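Local coordinates for protein N5-Carboxyaminoimidazole ribonucleotide synthetase (Staphylococcus aureus subsp. aureus, PDB 3ORQ) that catalyses the ATP-dependent carboxylation of 5-aminoimidazole ribonucleotide with bicarbonate to N5-carboxyaminoimidazole ribonucleotide, a step of purine biosynthesis, at residues A31-Y36 / Q290-I295. Numbering follows the deposited sequence. Where two conformers were deposited one is given.
Sequences AQKMGY and QFDTHI
Lys-33 and Asp-292 join the two segments by a salt bridge, with NZ 2.9 Å from OD1. Their side chains cross at about a right angle, and NZ approaches OD1 from above the carboxylate, 43° out of its plane. The lysine chain bends at chi3 (67°), which turns CE out of the line of the preceding methylenes. OD1 also bonds Ser-30 OG, while OD2 takes the backbone N of Ser-289, so both oxygens are held and the carboxylate's rotation is restrained.

Beside this polar pair, one of two conformers of selenomethionine Met-34, extended beyond CG, puts CE 3.7 Å from Asp-292 CB and SE 3.9 Å from Ile-295 CG2; the alternative makes these contacts less certain. Ile-295 CG2 also meets the Tyr-36 ring obliquely, 4.0 Å from Tyr-36 CD2, whereas Ile-295 CD1 lies 4.2 Å from Ala-31 CB. Gly-35, at positive phi, completes a Schellman motif, with Tyr-36 N bonded to Ala-31 O and Gly-35 N to Gln-32 O.

The contact sets helix 290-298 against the C-terminal end of helix 22-33, which belongs to the Rossmann-like preATP-grasp domain; Ile-15 of strand 14-18 touches Ala-31, Tyr-36 and Ile-295.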
ATOM      1  N   ALA A  31      -1.579  -0.168   8.752  1.00  2.00           N
ATOM      2  CA  ALA A  31      -1.226  -0.715  10.048  1.00  2.00           C
ATOM      3  C   ALA A  31      -0.582  -2.091   9.893  1.00  2.00           C
ATOM      4  O   ALA A  31       0.430  -2.365  10.543  1.00  2.00           O
ATOM      5  CB  ALA A  31      -2.447  -0.802  10.933  1.00  2.00           C
ATOM      6  N   GLN A  32      -1.149  -2.970   9.046  1.00  2.00           N
ATOM      7  CA  GLN A  32      -0.564  -4.333   8.906  1.00  2.00           C
ATOM      8  C   GLN A  32       0.809  -4.302   8.229  1.00  2.00           C
ATOM      9  O   GLN A  32       1.760  -4.959   8.668  1.00  2.00           O
ATOM     10  CB  GLN A  32      -1.538  -5.264   8.190  1.00  2.00           C
ATOM     11  CG  GLN A  32      -2.650  -5.761   9.149  1.00  2.00           C
ATOM     12  CD  GLN A  32      -3.118  -7.104   8.775  1.00  2.30           C
ATOM     13  OE1 GLN A  32      -2.303  -8.030   8.615  1.00  4.71           O
ATOM     14  NE2 GLN A  32      -4.434  -7.259   8.597  1.00  2.00           N
ATOM     15  N   LYS A  33       0.944  -3.503   7.174  1.00  2.00           N
ATOM     16  CA  LYS A  33       2.254  -3.228   6.594  1.00  2.00           C
ATOM     17  C   LYS A  33       3.349  -2.832   7.657  1.00  2.00           C
ATOM     18  O   LYS A  33       4.457  -3.310   7.583  1.00  2.00           O
ATOM     19  CB  LYS A  33       2.137  -2.081   5.590  1.00  2.00           C
ATOM     20  CG  LYS A  33       3.505  -1.564   5.105  1.00  2.00           C
ATOM     21  CD  LYS A  33       3.286  -0.444   4.132  1.00  5.52           C
ATOM     22  CE  LYS A  33       2.664   0.781   4.822  1.00  9.88           C
ATOM     23  NZ  LYS A  33       2.566   1.917   3.876  1.00  7.95           N
HETATM   24  N   MSE A  34       3.015  -1.942   8.588  0.51  2.00           N
HETATM   25  CA  MSE A  34       3.937  -1.505   9.654  0.51  2.00           C
HETATM   26  C   MSE A  34       4.075  -2.506  10.801  0.51  2.00           C
HETATM   27  O   MSE A  34       4.842  -2.273  11.741  0.51  2.33           O
HETATM   28  CB  MSE A  34       3.494  -0.148  10.232  0.51  2.00           C
HETATM   29  CG  MSE A  34       3.791   1.021   9.318  0.51  2.00           C
HETATM   30 SE   MSE A  34       3.019   2.720   9.924  0.51 19.14          SE
HETATM   31  CE  MSE A  34       3.239   3.615   8.190  0.51  2.00           C
ATOM     32  N   GLY A  35       3.317  -3.594  10.754  1.00  2.00           N
ATOM     33  CA  GLY A  35       3.455  -4.642  11.784  1.00  2.00           C
ATOM     34  C   GLY A  35       2.599  -4.465  13.043  1.00  2.33           C
ATOM     35  O   GLY A  35       2.925  -5.035  14.078  1.00  2.03           O
ATOM     36  N   TYR A  36       1.519  -3.685  12.946  1.00  2.00           N
ATOM     37  CA  TYR A  36       0.490  -3.611  13.992  1.00  2.00           C
ATOM     38  C   TYR A  36      -0.648  -4.598  13.677  1.00  2.00           C
ATOM     39  O   TYR A  36      -0.954  -4.870  12.508  1.00  2.34           O
ATOM     40  CB  TYR A  36      -0.081  -2.181  14.093  1.00  2.00           C
ATOM     41  CG  TYR A  36       0.968  -1.211  14.565  1.00  2.00           C
ATOM     42  CD1 TYR A  36       1.271  -1.111  15.907  1.00  2.00           C
ATOM     43  CD2 TYR A  36       1.694  -0.440  13.665  1.00  2.00           C
ATOM     44  CE1 TYR A  36       2.255  -0.266  16.359  1.00  2.00           C
ATOM     45  CE2 TYR A  36       2.699   0.424  14.110  1.00  2.00           C
ATOM     46  CZ  TYR A  36       2.986   0.476  15.466  1.00  2.00           C
ATOM     47  OH  TYR A  36       3.959   1.314  15.955  1.00  2.00           O
ATOM     48  N   GLN A 290      -2.066   9.582   3.734  1.00  2.00           N
ATOM     49  CA  GLN A 290      -2.764  10.121   4.891  1.00  2.74           C
ATOM     50  C   GLN A 290      -3.074   9.032   5.896  1.00  2.00           C
ATOM     51  O   GLN A 290      -3.287   9.315   7.081  1.00  2.00           O
ATOM     52  CB  GLN A 290      -4.030  10.879   4.457  1.00  2.11           C
ATOM     53  CG  GLN A 290      -5.014  10.093   3.638  1.00  3.81           C
ATOM     54  CD  GLN A 290      -6.379  10.747   3.543  1.00  4.13           C
ATOM     55  OE1 GLN A 290      -7.195  10.365   2.701  1.00  9.29           O
ATOM     56  NE2 GLN A 290      -6.652  11.697   4.420  1.00  2.24           N
ATOM     57  N   PHE A 291      -3.083   7.787   5.425  1.00  2.00           N
ATOM     58  CA  PHE A 291      -3.266   6.628   6.337  1.00  2.00           C
ATOM     59  C   PHE A 291      -1.962   6.246   7.046  1.00  2.20           C
ATOM     60  O   PHE A 291      -2.001   5.904   8.245  1.00  2.81           O
ATOM     61  CB  PHE A 291      -3.873   5.415   5.577  1.00  2.00           C
ATOM     62  CG  PHE A 291      -5.137   5.762   4.872  1.00  2.00           C
ATOM     63  CD1 PHE A 291      -6.319   5.930   5.602  1.00  2.00           C
ATOM     64  CD2 PHE A 291      -5.122   6.095   3.498  1.00  2.00           C
ATOM     65  CE1 PHE A 291      -7.502   6.315   4.966  1.00  2.00           C
ATOM     66  CE2 PHE A 291      -6.303   6.483   2.844  1.00  2.00           C
ATOM     67  CZ  PHE A 291      -7.495   6.579   3.575  1.00  2.00           C
ATOM     68  N   ASP A 292      -0.817   6.312   6.337  1.00  2.00           N
ATOM     69  CA  ASP A 292       0.452   6.030   6.988  1.00  2.00           C
ATOM     70  C   ASP A 292       0.628   7.005   8.148  1.00  2.00           C
ATOM     71  O   ASP A 292       0.879   6.585   9.270  1.00  2.00           O
ATOM     72  CB  ASP A 292       1.639   6.196   6.031  1.00  2.00           C
ATOM     73  CG  ASP A 292       1.584   5.246   4.835  1.00  5.23           C
ATOM     74  OD1 ASP A 292       1.056   4.092   4.949  1.00  2.25           O
ATOM     75  OD2 ASP A 292       2.051   5.697   3.751  1.00  7.95           O
ATOM     76  N   THR A 293       0.517   8.299   7.882  1.00  2.00           N
ATOM     77  CA  THR A 293       0.704   9.271   8.955  1.00  2.00           C
ATOM     78  C   THR A 293      -0.397   9.108  10.054  1.00  2.00           C
ATOM     79  O   THR A 293      -0.167   9.359  11.204  1.00  2.38           O
ATOM     80  CB  THR A 293       0.739  10.705   8.428  1.00  2.00           C
ATOM     81  OG1 THR A 293      -0.456  10.961   7.685  1.00  2.00           O
ATOM     82  CG2 THR A 293       1.928  10.912   7.508  1.00  2.00           C
ATOM     83  N   HIS A 294      -1.578   8.643   9.697  1.00  2.00           N
ATOM     84  CA  HIS A 294      -2.589   8.459  10.719  1.00  2.65           C
ATOM     85  C   HIS A 294      -2.118   7.435  11.740  1.00  2.00           C
ATOM     86  O   HIS A 294      -2.232   7.656  12.959  1.00  2.74           O
ATOM     87  CB  HIS A 294      -3.920   8.001  10.112  1.00  2.00           C
ATOM     88  CG  HIS A 294      -5.052   7.997  11.098  1.00  2.22           C
ATOM     89  ND1 HIS A 294      -5.727   9.143  11.455  1.00  3.00           N
ATOM     90  CD2 HIS A 294      -5.624   6.997  11.809  1.00  2.00           C
ATOM     91  CE1 HIS A 294      -6.682   8.853  12.314  1.00  2.00           C
ATOM     92  NE2 HIS A 294      -6.630   7.562  12.569  1.00  2.00           N
ATOM     93  N   ILE A 295      -1.566   6.323  11.253  1.00  2.00           N
ATOM     94  CA  ILE A 295      -1.071   5.249  12.136  1.00  2.00           C
ATOM     95  C   ILE A 295       0.148   5.711  12.928  1.00  2.00           C
ATOM     96  O   ILE A 295       0.303   5.389  14.131  1.00  2.00           O
ATOM     97  CB  ILE A 295      -0.651   4.020  11.305  1.00  2.00           C
ATOM     98  CG1 ILE A 295      -1.832   3.531  10.456  1.00  2.00           C
ATOM     99  CG2 ILE A 295      -0.115   2.887  12.247  1.00  2.00           C
ATOM    100  CD1 ILE A 295      -3.179   3.313  11.263  1.00  2.00           C
TER